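Local coordinates for NIPSNAP domain protein (Burkholderia xenovorans, PDB 5K9F) that is of unknown function but belongs to the NIPSNAP family, adopts a dimeric alpha-beta barrel-type fold and binds oxamic acid in a pocket between helices and sheet, at residues I37-L42 / Q61-D66; T25-Y30 / Y48-T53; L10-T15 / T100-P105. All blocks are in the same frame, centred on the assembly; numbering follows the deposited sequence. Where two conformers were deposited one is given.

Contact 1 of 3, residues I37-L42 / Q61-D66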
loop_
_atom_site.group_PDB
_atom_site.type_symbol
_atom_site.label_atom_id
_atom_site.label_comp_id
_atom_site.label_asym_id
_atom_site.label_seq_id
_atom_site.Cartn_x
_atom_site.Cartn_y
_atom_site.Cartn_z
ATOM N N ILE A 37 9.568 -30.496 -13.615
ATOM C CA ILE A 37 10.935 -30.027 -13.394
ATOM C C ILE A 37 11.043 -29.298 -12.062
ATOM O O ILE A 37 11.943 -29.574 -11.257
ATOM C CB ILE A 37 11.383 -29.125 -14.558
ATOM C CG1 ILE A 37 11.368 -29.896 -15.878
ATOM C CG2 ILE A 37 12.766 -28.551 -14.286
ATOM C CD1 ILE A 37 11.419 -28.991 -17.080
ATOM N N GLN A 38 10.128 -28.352 -11.814
ATOM C CA GLN A 38 10.215 -27.525 -10.615
ATOM C C GLN A 38 9.970 -28.345 -9.353
ATOM O O GLN A 38 10.708 -28.219 -8.370
ATOM C CB GLN A 38 9.228 -26.363 -10.689
ATOM C CG GLN A 38 9.361 -25.464 -9.461
ATOM C CD GLN A 38 8.599 -24.160 -9.583
ATOM O OE1 GLN A 38 7.451 -24.125 -10.040
ATOM N NE2 GLN A 38 9.247 -23.062 -9.186
ATOM N N ALA A 39 8.927 -29.182 -9.353
ATOM C CA ALA A 39 8.671 -30.023 -8.190
ATOM C C ALA A 39 9.798 -31.024 -7.986
ATOM O O ALA A 39 10.153 -31.346 -6.847
ATOM C CB ALA A 39 7.334 -30.745 -8.344
ATOM N N GLY A 40 10.376 -31.525 -9.078
ATOM C CA GLY A 40 11.490 -32.447 -8.945
ATOM C C GLY A 40 12.692 -31.809 -8.276
ATOM O O GLY A 40 13.368 -32.438 -7.460
ATOM N N ALA A 41 12.961 -30.545 -8.596
ATOM C CA ALA A 41 14.119 -29.862 -8.033
ATOM C C ALA A 41 13.858 -29.378 -6.613
ATOM O O ALA A 41 14.728 -29.502 -5.740
ATOM C CB ALA A 41 14.507 -28.676 -8.916
ATOM N N LEU A 42 12.685 -28.790 -6.372
ATOM C CA LEU A 42 12.422 -28.140 -5.093
ATOM C C LEU A 42 11.930 -29.109 -4.030
ATOM O O LEU A 42 12.175 -28.883 -2.838
ATOM C CB LEU A 42 11.406 -27.012 -5.276
ATOM C CG LEU A 42 11.865 -25.870 -6.187
ATOM C CD1 LEU A 42 10.862 -24.713 -6.180
ATOM C CD2 LEU A 42 13.254 -25.372 -5.816
ATOM N N GLN A 61 1.988 -19.830 -4.611
ATOM C CA GLN A 61 2.519 -21.167 -4.392
ATOM C C GLN A 61 3.208 -21.255 -3.041
ATOM O O GLN A 61 3.855 -20.310 -2.595
ATOM C CB GLN A 61 3.489 -21.587 -5.509
ATOM C CG GLN A 61 4.565 -20.603 -5.837
ATOM C CD GLN A 61 5.191 -20.888 -7.183
ATOM O OE1 GLN A 61 6.139 -21.656 -7.281
ATOM N NE2 GLN A 61 4.650 -20.275 -8.233
ATOM N N LEU A 62 3.049 -22.397 -2.384
ATOM C CA LEU A 62 3.722 -22.663 -1.124
ATOM C C LEU A 62 4.620 -23.875 -1.294
ATOM O O LEU A 62 4.183 -24.913 -1.794
ATOM C CB LEU A 62 2.727 -22.897 0.016
ATOM C CG LEU A 62 2.043 -21.615 0.505
ATOM C CD1 LEU A 62 0.825 -21.282 -0.340
ATOM C CD2 LEU A 62 1.672 -21.744 1.972
ATOM N N TRP A 63 5.875 -23.726 -0.877
ATOM C CA TRP A 63 6.885 -24.782 -0.949
ATOM C C TRP A 63 7.488 -25.000 0.428
ATOM O O TRP A 63 7.731 -24.040 1.163
ATOM C CB TRP A 63 8.013 -24.406 -1.924
ATOM C CG TRP A 63 7.570 -24.259 -3.342
ATOM C CD1 TRP A 63 7.152 -23.114 -3.955
ATOM C CD2 TRP A 63 7.493 -25.297 -4.324
ATOM N NE1 TRP A 63 6.826 -23.378 -5.272
ATOM C CE2 TRP A 63 7.017 -24.711 -5.514
ATOM C CE3 TRP A 63 7.768 -26.671 -4.309
ATOM C CZ2 TRP A 63 6.827 -25.450 -6.684
ATOM C CZ3 TRP A 63 7.583 -27.399 -5.467
ATOM C CH2 TRP A 63 7.107 -26.786 -6.635
ATOM N N GLY A 64 7.736 -26.263 0.776
ATOM C CA GLY A 64 8.348 -26.616 2.047
ATOM C C GLY A 64 9.787 -27.077 1.853
ATOM O O GLY A 64 10.069 -27.907 0.987
ATOM N N PHE A 65 10.682 -26.542 2.688
ATOM C CA PHE A 65 12.104 -26.865 2.619
ATOM C C PHE A 65 12.622 -27.306 3.978
ATOM O O PHE A 65 12.171 -26.821 5.019
ATOM C CB PHE A 65 12.918 -25.665 2.135
ATOM C CG PHE A 65 12.560 -25.217 0.752
ATOM C CD1 PHE A 65 13.058 -25.885 -0.353
ATOM C CD2 PHE A 65 11.744 -24.109 0.556
ATOM C CE1 PHE A 65 12.742 -25.466 -1.645
ATOM C CE2 PHE A 65 11.411 -23.692 -0.727
ATOM C CZ PHE A 65 11.914 -24.364 -1.828
ATOM N N ASP A 66 13.587 -28.236 3.957
ATOM C CA ASP A 66 14.212 -28.679 5.199
ATOM C C ASP A 66 14.931 -27.537 5.900
ATOM O O ASP A 66 15.000 -27.506 7.134
ATOM C CB ASP A 66 15.204 -29.811 4.925
ATOM C CG ASP A 66 14.542 -31.058 4.388
ATOM O OD1 ASP A 66 13.325 -31.231 4.604
ATOM O OD2 ASP A 66 15.254 -31.878 3.758
HETATM O O HOH W 1 5.935 -21.813 -10.675
HETATM O O HOH W 2 8.048 -20.641 -8.513
HETATM O O HOH W 3 11.889 -29.571 -0.258
#

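Contact 2 of 3, residues T25-Y30 / Y48-T53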
loop_
_atom_site.group_PDB
_atom_site.type_symbol
_atom_site.label_atom_id
_atom_site.label_comp_id
_atom_site.label_asym_id
_atom_site.label_seq_id
_atom_site.Cartn_x
_atom_site.Cartn_y
_atom_site.Cartn_z
ATOM N N THR A 25 -4.023 -19.719 -19.030
ATOM C CA THR A 25 -2.946 -20.021 -19.971
ATOM C C THR A 25 -1.659 -20.363 -19.232
ATOM O O THR A 25 -0.966 -21.332 -19.582
ATOM C CB THR A 25 -2.720 -18.831 -20.905
ATOM O OG1 THR A 25 -3.906 -18.587 -21.667
ATOM C CG2 THR A 25 -1.570 -19.102 -21.861
ATOM N N PHE A 26 -1.329 -19.581 -18.201
ATOM C CA PHE A 26 -0.122 -19.837 -17.421
ATOM C C PHE A 26 -0.190 -21.201 -16.745
ATOM O O PHE A 26 0.772 -21.979 -16.797
ATOM C CB PHE A 26 0.078 -18.728 -16.381
ATOM C CG PHE A 26 1.314 -18.904 -15.540
ATOM C CD1 PHE A 26 1.274 -19.647 -14.367
ATOM C CD2 PHE A 26 2.517 -18.329 -15.925
ATOM C CE1 PHE A 26 2.402 -19.827 -13.604
ATOM C CE2 PHE A 26 3.655 -18.494 -15.160
ATOM C CZ PHE A 26 3.601 -19.249 -13.995
ATOM N N LEU A 27 -1.316 -21.503 -16.097
ATOM C CA LEU A 27 -1.415 -22.758 -15.354
ATOM C C LEU A 27 -1.346 -23.962 -16.285
ATOM O O LEU A 27 -0.757 -24.984 -15.932
ATOM C CB LEU A 27 -2.705 -22.794 -14.531
ATOM C CG LEU A 27 -2.710 -21.832 -13.338
ATOM C CD1 LEU A 27 -4.072 -21.882 -12.649
ATOM C CD2 LEU A 27 -1.578 -22.157 -12.361
ATOM N N SER A 28 -1.953 -23.863 -17.468
ATOM C CA SER A 28 -1.877 -24.960 -18.428
ATOM C C SER A 28 -0.454 -25.161 -18.930
ATOM O O SER A 28 0.015 -26.303 -19.041
ATOM C CB SER A 28 -2.820 -24.696 -19.600
ATOM O OG SER A 28 -4.166 -24.789 -19.183
ATOM N N LEU A 29 0.237 -24.069 -19.254
ATOM C CA LEU A 29 1.608 -24.165 -19.745
ATOM C C LEU A 29 2.541 -24.686 -18.659
ATOM O O LEU A 29 3.407 -25.531 -18.929
ATOM C CB LEU A 29 2.067 -22.796 -20.244
ATOM C CG LEU A 29 3.425 -22.683 -20.931
ATOM C CD1 LEU A 29 3.482 -23.512 -22.201
ATOM C CD2 LEU A 29 3.691 -21.215 -21.234
ATOM N N TYR A 30 2.372 -24.199 -17.427
ATOM C CA TYR A 30 3.181 -24.676 -16.309
ATOM C C TYR A 30 2.965 -26.167 -16.065
ATOM O O TYR A 30 3.929 -26.930 -15.918
ATOM C CB TYR A 30 2.857 -23.860 -15.046
ATOM C CG TYR A 30 3.566 -24.386 -13.809
ATOM C CD1 TYR A 30 4.926 -24.170 -13.621
ATOM C CD2 TYR A 30 2.882 -25.125 -12.849
ATOM C CE1 TYR A 30 5.578 -24.659 -12.498
ATOM C CE2 TYR A 30 3.524 -25.620 -11.727
ATOM C CZ TYR A 30 4.873 -25.375 -11.552
ATOM O OH TYR A 30 5.515 -25.865 -10.430
ATOM N N TYR A 48 -0.711 -24.817 -4.666
ATOM C CA TYR A 48 -0.544 -23.989 -5.859
ATOM C C TYR A 48 -1.939 -23.502 -6.221
ATOM O O TYR A 48 -2.807 -24.316 -6.557
ATOM C CB TYR A 48 0.098 -24.791 -6.999
ATOM C CG TYR A 48 0.904 -23.983 -8.000
ATOM C CD1 TYR A 48 0.291 -23.087 -8.857
ATOM C CD2 TYR A 48 2.278 -24.160 -8.118
ATOM C CE1 TYR A 48 1.034 -22.371 -9.791
ATOM C CE2 TYR A 48 3.022 -23.446 -9.030
ATOM C CZ TYR A 48 2.402 -22.550 -9.868
ATOM O OH TYR A 48 3.144 -21.833 -10.788
ATOM N N TYR A 49 -2.163 -22.196 -6.131
ATOM C CA TYR A 49 -3.503 -21.622 -6.187
ATOM C C TYR A 49 -3.564 -20.447 -7.152
ATOM O O TYR A 49 -2.545 -19.841 -7.498
ATOM C CB TYR A 49 -3.942 -21.098 -4.806
ATOM C CG TYR A 49 -3.778 -22.068 -3.673
ATOM C CD1 TYR A 49 -4.715 -23.081 -3.468
ATOM C CD2 TYR A 49 -2.702 -21.973 -2.801
ATOM C CE1 TYR A 49 -4.574 -23.973 -2.416
ATOM C CE2 TYR A 49 -2.556 -22.855 -1.744
ATOM C CZ TYR A 49 -3.494 -23.847 -1.557
ATOM O OH TYR A 49 -3.358 -24.745 -0.507
ATOM N N PHE A 50 -4.785 -20.088 -7.552
ATOM C CA PHE A 50 -5.011 -18.770 -8.132
ATOM C C PHE A 50 -6.059 -18.023 -7.313
ATOM O O PHE A 50 -6.859 -18.620 -6.592
ATOM C CB PHE A 50 -5.405 -18.835 -9.625
ATOM C CG PHE A 50 -6.681 -19.583 -9.920
ATOM C CD1 PHE A 50 -6.665 -20.953 -10.130
ATOM C CD2 PHE A 50 -7.866 -18.896 -10.069
ATOM C CE1 PHE A 50 -7.844 -21.636 -10.441
ATOM C CE2 PHE A 50 -9.046 -19.575 -10.380
ATOM C CZ PHE A 50 -9.025 -20.937 -10.563
ATOM N N SER A 51 -6.019 -16.693 -7.386
ATOM C CA SER A 51 -6.870 -15.897 -6.512
ATOM C C SER A 51 -8.290 -15.788 -7.056
ATOM O O SER A 51 -8.511 -15.699 -8.267
ATOM C CB SER A 51 -6.280 -14.499 -6.330
ATOM O OG SER A 51 -6.105 -13.856 -7.586
ATOM N N GLU A 52 -9.261 -15.794 -6.137
ATOM C CA GLU A 52 -10.651 -15.491 -6.456
ATOM C C GLU A 52 -11.104 -14.156 -5.895
ATOM O O GLU A 52 -12.078 -13.595 -6.394
ATOM C CB GLU A 52 -11.597 -16.573 -5.913
ATOM C CG GLU A 52 -11.388 -17.962 -6.495
ATOM C CD GLU A 52 -11.929 -18.122 -7.909
ATOM O OE1 GLU A 52 -11.794 -19.240 -8.453
ATOM O OE2 GLU A 52 -12.492 -17.155 -8.481
ATOM N N THR A 53 -10.415 -13.634 -4.882
ATOM C CA THR A 53 -10.684 -12.305 -4.350
ATOM C C THR A 53 -9.367 -11.564 -4.174
ATOM O O THR A 53 -8.269 -12.124 -4.330
ATOM C CB THR A 53 -11.461 -12.349 -3.015
ATOM O OG1 THR A 53 -10.669 -12.969 -1.989
ATOM C CG2 THR A 53 -12.777 -13.136 -3.162
#

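Contact 3 of 3, residues L10-T15 / T100-P105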
loop_
_atom_site.group_PDB
_atom_site.type_symbol
_atom_site.label_atom_id
_atom_site.label_comp_id
_atom_site.label_asym_id
_atom_site.label_seq_id
_atom_site.Cartn_x
_atom_site.Cartn_y
_atom_site.Cartn_z
ATOM N N LEU A 10 10.922 -24.958 6.752
ATOM C CA LEU A 10 10.842 -23.581 6.289
ATOM C C LEU A 10 9.868 -23.530 5.122
ATOM O O LEU A 10 10.029 -24.273 4.151
ATOM C CB LEU A 10 12.224 -23.104 5.844
ATOM C CG LEU A 10 12.334 -21.711 5.247
ATOM C CD1 LEU A 10 12.124 -20.686 6.335
ATOM C CD2 LEU A 10 13.695 -21.550 4.576
ATOM N N VAL A 11 8.868 -22.653 5.198
ATOM C CA VAL A 11 7.840 -22.572 4.167
ATOM C C VAL A 11 7.995 -21.270 3.396
ATOM O O VAL A 11 8.135 -20.193 3.989
ATOM C CB VAL A 11 6.434 -22.705 4.779
ATOM C CG1 VAL A 11 5.386 -22.474 3.732
ATOM C CG2 VAL A 11 6.263 -24.102 5.376
ATOM N N GLU A 12 7.995 -21.366 2.073
ATOM C CA GLU A 12 8.044 -20.183 1.226
ATOM C C GLU A 12 6.700 -19.985 0.542
ATOM O O GLU A 12 6.163 -20.928 -0.053
ATOM C CB GLU A 12 9.147 -20.307 0.175
ATOM C CG GLU A 12 9.161 -19.095 -0.753
ATOM C CD GLU A 12 10.226 -19.184 -1.842
ATOM O OE1 GLU A 12 10.820 -20.270 -2.003
ATOM O OE2 GLU A 12 10.454 -18.166 -2.543
ATOM N N GLN A 13 6.146 -18.768 0.631
ATOM C CA GLN A 13 4.916 -18.434 -0.090
ATOM C C GLN A 13 5.271 -17.408 -1.155
ATOM O O GLN A 13 5.643 -16.275 -0.831
ATOM C CB GLN A 13 3.812 -17.899 0.829
ATOM C CG GLN A 13 2.542 -17.606 0.009
ATOM C CD GLN A 13 1.303 -17.339 0.845
ATOM O OE1 GLN A 13 0.186 -17.523 0.373
ATOM N NE2 GLN A 13 1.493 -16.872 2.066
ATOM N N ARG A 14 5.147 -17.799 -2.423
ATOM C CA ARG A 14 5.482 -16.934 -3.548
ATOM C C ARG A 14 4.204 -16.477 -4.228
ATOM O O ARG A 14 3.259 -17.255 -4.379
ATOM C CB ARG A 14 6.339 -17.654 -4.587
ATOM C CG ARG A 14 7.675 -18.062 -4.108
ATOM C CD ARG A 14 8.370 -18.902 -5.158
ATOM N NE ARG A 14 8.855 -18.161 -6.321
ATOM C CZ ARG A 14 9.976 -17.433 -6.341
ATOM N NH1 ARG A 14 10.729 -17.299 -5.249
ATOM N NH2 ARG A 14 10.351 -16.841 -7.454
ATOM N N THR A 15 4.183 -15.223 -4.657
ATOM C CA THR A 15 3.040 -14.693 -5.389
ATOM C C THR A 15 3.536 -14.119 -6.704
ATOM O O THR A 15 4.472 -13.315 -6.713
ATOM C CB THR A 15 2.307 -13.590 -4.602
ATOM O OG1 THR A 15 1.799 -14.097 -3.361
ATOM C CG2 THR A 15 1.129 -13.024 -5.407
ATOM N N THR A 100 7.845 -12.756 -2.555
ATOM C CA THR A 100 7.910 -13.983 -1.771
ATOM C C THR A 100 8.106 -13.661 -0.293
ATOM O O THR A 100 8.525 -12.566 0.085
ATOM C CB THR A 100 9.009 -14.915 -2.270
ATOM O OG1 THR A 100 8.798 -16.211 -1.694
ATOM C CG2 THR A 100 10.404 -14.394 -1.883
ATOM N N GLU A 101 7.772 -14.631 0.550
ATOM C CA GLU A 101 7.928 -14.459 1.989
ATOM C C GLU A 101 8.259 -15.807 2.605
ATOM O O GLU A 101 7.914 -16.857 2.055
ATOM C CB GLU A 101 6.659 -13.888 2.634
ATOM C CG GLU A 101 5.455 -14.839 2.520
ATOM C CD GLU A 101 4.145 -14.220 2.999
ATOM O OE1 GLU A 101 4.144 -13.047 3.410
ATOM O OE2 GLU A 101 3.114 -14.915 2.958
ATOM N N LEU A 102 8.938 -15.773 3.748
ATOM C CA LEU A 102 9.275 -16.999 4.462
ATOM C C LEU A 102 8.417 -17.104 5.709
ATOM O O LEU A 102 8.197 -16.106 6.410
ATOM C CB LEU A 102 10.761 -17.038 4.834
ATOM C CG LEU A 102 11.731 -16.938 3.658
ATOM C CD1 LEU A 102 13.162 -16.864 4.179
ATOM C CD2 LEU A 102 11.574 -18.112 2.704
ATOM N N LEU A 103 7.907 -18.316 5.950
ATOM C CA LEU A 103 6.981 -18.611 7.039
ATOM C C LEU A 103 7.474 -19.806 7.841
ATOM O O LEU A 103 8.146 -20.692 7.311
ATOM C CB LEU A 103 5.592 -18.942 6.499
ATOM C CG LEU A 103 4.965 -17.937 5.531
ATOM C CD1 LEU A 103 3.630 -18.484 4.997
ATOM C CD2 LEU A 103 4.771 -16.561 6.192
ATOM N N THR A 104 7.103 -19.840 9.119
ATOM C CA THR A 104 7.406 -20.982 9.975
ATOM C C THR A 104 6.109 -21.630 10.430
ATOM O O THR A 104 5.203 -20.925 10.891
ATOM C CB THR A 104 8.204 -20.544 11.192
ATOM O OG1 THR A 104 9.459 -20.013 10.763
ATOM C CG2 THR A 104 8.448 -21.741 12.124
ATOM N N PRO A 105 5.963 -22.948 10.303
ATOM C CA PRO A 105 4.743 -23.591 10.803
ATOM C C PRO A 105 4.666 -23.531 12.320
ATOM O O PRO A 105 5.671 -23.701 13.021
ATOM C CB PRO A 105 4.873 -25.042 10.312
ATOM C CG PRO A 105 5.923 -25.008 9.238
ATOM C CD PRO A 105 6.850 -23.887 9.598
#

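Contact 1 of 3, residues I37-L42 / Q61-D66
Leu42 sets its CD1 methyl over the centre of the indole of Trp63. The methyl stands 3.9 Å from the centroid of the six-membered ring of Trp63, almost on the ring normal, a CH-pi contact, while Leu42 CB rests 3.8 Å from Trp63 CE3. A branched aliphatic chain crossing the broad indole at about a right angle spreads two carbons over it, which suits both residues to a buried helix-sheet joint. At the ring edge, near its plane, lies Ala39 CA; a residue this small lets the helix backbone itself come up to the indole. Gln38 joins this tight part through its stem: CG, anti to the backbone N (chi1 -178°), reaches the Trp63 rim, and Gln38 CD lies 3.6 Å from Trp63 CZ2, amide and ring planes 51° apart. Phe65 CE1 comes near Leu42 through the carbonyl oxygen, Leu42 O, at 3.7 Å, more than through CB.

Beyond this apolar patch the contact turns polar and watery. Gln38 and Gln61 reach toward each other tip to tip, yet Gln38 NE2 and Gln61 OE1 stay 3.9 Å apart. Two waters attend the amides: one lies between Gln38 OE1 and Gln61 NE2, accepting from the latter, and the other accepts from Gln38 NE2. The rotation of the Gln61 amide is fixed by Trp63, whose NE1 donates to Gln61 OE1 over 2.7 Å at an almost straight 170°, in the indole plane and onto a carbonyl lone pair. Gln38 OE1 is also bound by the hydroxyl of Tyr30. The backbone of Leu42 is itself bridged by a third water to Gly64 O.

Gln38 lines the oxamic acid pocket, so the wet side borders the ligand site, while the leucine-tryptophan side is helix-on-sheet packing consistent with the dimeric alpha-beta barrel clan to which the NIPSNAP family belongs.

Contact 2 of 3, residues T25-Y30 / Y48-T53
Phe26 meets Tyr48 first: the edge of its ring, at CE1, lies 3.5 Å from Tyr48 OH, with the hydroxyl oxygen in the phenyl plane and the two side chains crossing at about a right angle. Phe26 also touches the bound oxamic acid, so a flat apolar group here both lines the pocket and packs on the strand. Leu27, one residue on, splits its branch between two aromatics. Its CD2 lies 3.7 Å from Tyr48 CE1 as the two side chains slide past each other in opposite directions, and its CD1 approaches Phe50 CD1 equally closely; a forked side chain fits because each methyl has its own ring.

A helical turn after Phe26, Tyr30 carries its CG anti to the backbone N (chi1 175°). Tyr48 OH sits 3.7 Å above the Tyr30 ring plane, over its centre. The ring planes differ by 24°, yet overlap is slight, the nearest carbons being Tyr30 CE2 and Tyr48 CE2 at 3.5 Å. A tyrosine suits this place: its face receives Tyr48 while its OH hydrogen-bonds Gln38 OE1.

Phe108 of the second subunit packs on Tyr30 and Tyr48, and Tyr49 to Ser51 pair with a strand of that subunit. Residues 25-30 run almost antiparallel to 48-51; strand 58-65 adjoins both, with Val59 under Leu27 and Gln61 on Tyr48, and helix 82-91 meets Leu29 through Phe87 and Ala91.

Contact 3 of 3, residues L10-T15 / T100-P105
Glu12 crosses Thr100 at about a right angle, and its OE2 accepts the threonine hydroxyl, OG1, over 2.7 Å. That bond uses the anti lone pair; on the syn side the same oxygen takes Arg14 NH1 at 2.9 Å in a salt bridge. Two donors therefore grip one buried carboxylate oxygen, which would favour its charged form, and Arg71 pairs with the other oxygen, Glu12 OE1. With OG1 anti to the backbone N (chi1 -166°), Thr100 presents its short hydroxyl to the glutamate.

The opposite face carries Val11, Gln13, Glu101 and Leu103. Gln13 and Glu101 lie side by side, joined by a weak bond from Gln13 NE2 to Glu101 OE2; their stronger partners are Gln13 and Arg58 of the second subunit. Beta-branched Val11 suits an extended strand and packs CB to CB on Leu103 at 4.2 Å, with its CG2 against Pro105. Val11 with Leu103 and Gln13 with Glu101 are antiparallel hydrogen-bonded pairs; Glu12 with Leu102 and Arg14 with Thr100 are non-hydrogen-bonded.

Strand 10-18 is thus flanked by 95-105 and 58-65, helix 68-79 covers much of the Glu12 face, and 95-105 pairs with strands of two neighbouring subunits.

How the contacts relate
From the N terminus, strand 10-18 takes an inner place in the sheet, and contact 3 brings 100-105 back to it, closing the longest loop, with contacts 1 and 2 both lying within that loop. Helix 23-33 follows and is joined by contact 2 to strand 45-51, while helix 35-42 is joined by contact 1 to strand 58-65. Their segments alternate along the chain, so these two closures cross. Contacts 1 and 2 touch where Leu62 packs on Tyr49; contacts 1 and 3 share backbone pairing between 58-65 and 10-18. Together they tie two consecutive helices and the first and last strands to one four-stranded sheet.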